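PDB 6IX1: 2S Albumin protein from Dolichos, which is a seed protein of the hemopexin-fold type, probably serving in storage or ligand binding, though its exact role is not established. Local coordinates for residues E72-I84 against I95-P107. Numbering follows the deposited sequence.
Sequences EAYVFSGSQCAYI and ILSGPTTIAEMFP
I95 meets I84 in a non-hydrogen-bonded antiparallel pair, their side chains on the same face, and the edge strand then breaks its rhythm. L96 and S97 both give their N-H groups to Y83 O, at 2.7 and 3.2 Å from L96 N and S97 N, from the same face of that carbonyl: a classic beta bulge. Such a bulge lets an edge strand turn while its bonds to the neighbouring strand continue. L96 CD1 touches both Y83 CD2 and E72 OE2, while Y83 OH bonds T68. S97 O takes Y83 N in return, a nearly straight bond.

The chain turns through L96 and S97 and again at P99, which follows a cis peptide, and regular pairing resumes at T100, which exchanges two backbone bonds with C81. T101 ends the strand and N-caps helix 102-105: its OG1 receives E104 N at 3.2 Å and donates at 2.7 Å to the anti lone pair of E104 OE2, and a weak bond from T101 N to that oxygen completes a capping box. The helix's first amide, I102 N, bonds S79 O in the hairpin turn, and I102 CG1 lies at the edge of the F76 ring.

M105, ending the helix with CG anti to its backbone N (chi1 -171°), lays CB 3.3 Å from C81 SG; bends further out place SD at the edge of the Y74 ring, a Met-aromatic contact. F106, just after the helix, points its edge at the Y74 face, CZ 3.5 Å above the ring centre and the planes at 58°, while Y83 CD1 lies against the opposite face and F66 also meets the ring. These antiparallel strands and short capped helix form the outer part of one blade, completed by strand 64-67, of the four-bladed hemopexin beta-propeller.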
# COMPACT_ATOMS: atom_id res chain seq x y z
N GLU A 72 7.39 6.99 8.88
CA GLU A 72 7.83 5.58 8.81
C GLU A 72 6.89 4.74 7.94
O GLU A 72 5.71 4.99 7.91
CB GLU A 72 7.95 5.01 10.22
CG GLU A 72 9.02 5.77 11.03
CD GLU A 72 9.13 5.42 12.50
OE1 GLU A 72 8.27 4.75 12.96
OE2 GLU A 72 10.05 5.99 13.11
N ALA A 73 7.49 3.73 7.31
CA ALA A 73 6.72 2.79 6.50
C ALA A 73 7.48 1.46 6.43
O ALA A 73 8.68 1.49 6.45
CB ALA A 73 6.50 3.34 5.14
N TYR A 74 6.70 0.38 6.27
CA TYR A 74 7.29 -0.89 5.79
C TYR A 74 7.23 -0.99 4.29
O TYR A 74 6.19 -0.58 3.70
CB TYR A 74 6.63 -2.12 6.42
CG TYR A 74 7.03 -2.37 7.83
CD1 TYR A 74 8.19 -3.09 8.10
CD2 TYR A 74 6.36 -1.88 8.91
CE1 TYR A 74 8.65 -3.33 9.38
CE2 TYR A 74 6.78 -2.13 10.20
CZ TYR A 74 7.93 -2.86 10.44
OH TYR A 74 8.31 -3.10 11.72
N VAL A 75 8.29 -1.49 3.69
CA VAL A 75 8.30 -1.82 2.27
C VAL A 75 8.73 -3.25 2.07
O VAL A 75 9.38 -3.83 2.96
CB VAL A 75 9.26 -0.84 1.55
CG1 VAL A 75 8.77 0.59 1.67
CG2 VAL A 75 10.71 -0.87 2.01
N PHE A 76 8.30 -3.81 0.96
CA PHE A 76 8.42 -5.24 0.65
C PHE A 76 8.90 -5.40 -0.78
O PHE A 76 8.57 -4.56 -1.62
CB PHE A 76 7.06 -5.94 0.78
CG PHE A 76 6.45 -5.91 2.18
CD1 PHE A 76 5.85 -4.77 2.69
CD2 PHE A 76 6.63 -6.98 3.04
CE1 PHE A 76 5.38 -4.71 3.99
CE2 PHE A 76 6.20 -6.88 4.34
CZ PHE A 76 5.55 -5.77 4.83
N SER A 77 9.60 -6.48 -1.06
CA SER A 77 10.00 -6.90 -2.41
C SER A 77 10.15 -8.44 -2.33
O SER A 77 11.10 -8.90 -1.72
CB SER A 77 11.25 -6.27 -2.88
OG SER A 77 11.55 -6.65 -4.20
N GLY A 78 9.20 -9.14 -2.89
CA GLY A 78 9.18 -10.61 -2.73
C GLY A 78 9.12 -10.96 -1.26
O GLY A 78 8.30 -10.45 -0.54
N SER A 79 10.00 -11.84 -0.82
CA SER A 79 10.01 -12.25 0.60
C SER A 79 10.74 -11.28 1.50
O SER A 79 10.80 -11.56 2.66
CB SER A 79 10.53 -13.66 0.81
OG SER A 79 11.91 -13.79 0.46
N GLN A 80 11.36 -10.24 0.92
CA GLN A 80 12.17 -9.31 1.71
C GLN A 80 11.30 -8.15 2.18
O GLN A 80 10.35 -7.73 1.47
CB GLN A 80 13.33 -8.77 0.92
CG GLN A 80 14.35 -9.85 0.61
CD GLN A 80 15.58 -9.30 -0.07
OE1 GLN A 80 15.85 -9.63 -1.22
NE2 GLN A 80 16.34 -8.50 0.67
N CYS A 81 11.70 -7.57 3.30
CA CYS A 81 11.04 -6.38 3.81
C CYS A 81 12.00 -5.53 4.61
O CYS A 81 13.03 -6.02 5.10
CB CYS A 81 9.73 -6.75 4.45
SG CYS A 81 9.95 -7.44 6.06
N ALA A 82 11.61 -4.28 4.75
CA ALA A 82 12.39 -3.30 5.51
C ALA A 82 11.47 -2.29 6.15
O ALA A 82 10.46 -1.96 5.57
CB ALA A 82 13.42 -2.63 4.63
N TYR A 83 11.89 -1.77 7.29
CA TYR A 83 11.26 -0.60 7.93
C TYR A 83 12.10 0.61 7.59
O TYR A 83 13.27 0.53 7.86
CB TYR A 83 11.12 -0.77 9.45
CG TYR A 83 10.13 0.11 10.11
CD1 TYR A 83 8.90 0.37 9.56
CD2 TYR A 83 10.36 0.59 11.36
CE1 TYR A 83 7.97 1.14 10.23
CE2 TYR A 83 9.45 1.40 12.02
CZ TYR A 83 8.19 1.58 11.50
OH TYR A 83 7.26 2.33 12.17
N ILE A 84 11.49 1.64 7.07
CA ILE A 84 12.23 2.84 6.61
C ILE A 84 11.61 4.06 7.30
O ILE A 84 10.42 4.15 7.64
CB ILE A 84 12.27 2.94 5.08
CG1 ILE A 84 10.93 3.34 4.48
CG2 ILE A 84 12.76 1.64 4.53
CD1 ILE A 84 10.96 3.65 3.01
N ILE A 95 17.07 3.19 6.50
CA ILE A 95 16.53 1.88 6.88
C ILE A 95 16.60 1.78 8.39
O ILE A 95 17.75 1.84 8.96
CB ILE A 95 17.24 0.74 6.20
CG1 ILE A 95 17.15 0.82 4.68
CG2 ILE A 95 16.72 -0.56 6.77
CD1 ILE A 95 17.83 -0.28 3.94
N LEU A 96 15.47 1.64 9.05
CA LEU A 96 15.37 1.44 10.51
C LEU A 96 15.47 -0.05 10.92
O LEU A 96 15.98 -0.32 12.06
CB LEU A 96 14.03 1.99 10.99
CG LEU A 96 13.80 3.45 10.72
CD1 LEU A 96 12.37 3.80 11.04
CD2 LEU A 96 14.86 4.30 11.46
N SER A 97 15.05 -0.99 10.09
CA SER A 97 15.10 -2.42 10.44
C SER A 97 15.18 -3.20 9.14
O SER A 97 14.50 -2.83 8.21
CB SER A 97 13.90 -2.86 11.31
OG SER A 97 13.93 -4.23 11.66
N GLY A 98 15.94 -4.29 9.11
CA GLY A 98 16.15 -5.09 7.90
C GLY A 98 17.20 -4.47 6.98
O GLY A 98 18.01 -3.65 7.48
N PRO A 99 17.23 -4.80 5.68
CA PRO A 99 16.28 -5.70 5.03
C PRO A 99 16.38 -7.10 5.65
O PRO A 99 17.42 -7.55 6.08
CB PRO A 99 16.80 -5.76 3.60
CG PRO A 99 17.44 -4.41 3.40
CD PRO A 99 18.13 -4.20 4.71
N THR A 100 15.27 -7.78 5.75
CA THR A 100 15.22 -9.19 6.20
C THR A 100 14.02 -9.87 5.57
O THR A 100 13.29 -9.23 4.84
CB THR A 100 15.21 -9.27 7.73
OG1 THR A 100 15.45 -10.60 8.15
CG2 THR A 100 13.92 -8.75 8.32
N THR A 101 13.81 -11.14 5.89
CA THR A 101 12.61 -11.81 5.37
C THR A 101 11.35 -11.34 6.10
O THR A 101 11.43 -10.94 7.27
CB THR A 101 12.71 -13.34 5.38
OG1 THR A 101 12.75 -13.72 6.75
CG2 THR A 101 13.85 -13.85 4.53
N ILE A 102 10.21 -11.51 5.48
CA ILE A 102 8.92 -11.18 6.15
C ILE A 102 8.80 -11.94 7.46
O ILE A 102 8.36 -11.42 8.46
CB ILE A 102 7.75 -11.44 5.21
CG1 ILE A 102 7.81 -10.46 4.04
CG2 ILE A 102 6.40 -11.43 5.98
CD1 ILE A 102 6.97 -10.89 2.88
N ALA A 103 9.12 -13.23 7.41
CA ALA A 103 8.96 -14.09 8.60
C ALA A 103 9.91 -13.67 9.70
O ALA A 103 9.54 -13.89 10.89
CB ALA A 103 9.20 -15.51 8.21
N GLU A 104 11.07 -13.15 9.39
CA GLU A 104 11.96 -12.65 10.43
C GLU A 104 11.50 -11.28 10.95
O GLU A 104 11.59 -11.02 12.16
CB GLU A 104 13.37 -12.59 9.91
CG GLU A 104 14.04 -13.94 9.76
CD GLU A 104 15.33 -13.74 9.02
OE1 GLU A 104 16.38 -13.64 9.67
OE2 GLU A 104 15.28 -13.71 7.74
N MET A 105 10.94 -10.42 10.09
CA MET A 105 10.45 -9.10 10.51
C MET A 105 9.23 -9.27 11.43
O MET A 105 9.07 -8.54 12.37
CB MET A 105 10.13 -8.23 9.31
CG MET A 105 9.85 -6.84 9.67
SD MET A 105 11.24 -5.90 10.29
CE MET A 105 11.98 -5.44 8.72
N PHE A 106 8.35 -10.19 11.03
CA PHE A 106 7.06 -10.41 11.71
C PHE A 106 6.94 -11.89 11.95
O PHE A 106 6.28 -12.61 11.17
CB PHE A 106 5.89 -9.92 10.87
CG PHE A 106 5.96 -8.49 10.43
CD1 PHE A 106 5.65 -7.46 11.30
CD2 PHE A 106 6.36 -8.18 9.14
CE1 PHE A 106 5.79 -6.13 10.88
CE2 PHE A 106 6.42 -6.84 8.71
CZ PHE A 106 6.10 -5.83 9.56
N PRO A 107 7.58 -12.40 13.03
CA PRO A 107 7.51 -13.85 13.30
C PRO A 107 6.10 -14.48 13.33
O PRO A 107 5.99 -15.68 12.97
CB PRO A 107 8.21 -13.95 14.66
CG PRO A 107 9.28 -12.88 14.58
CD PRO A 107 8.57 -11.74 13.87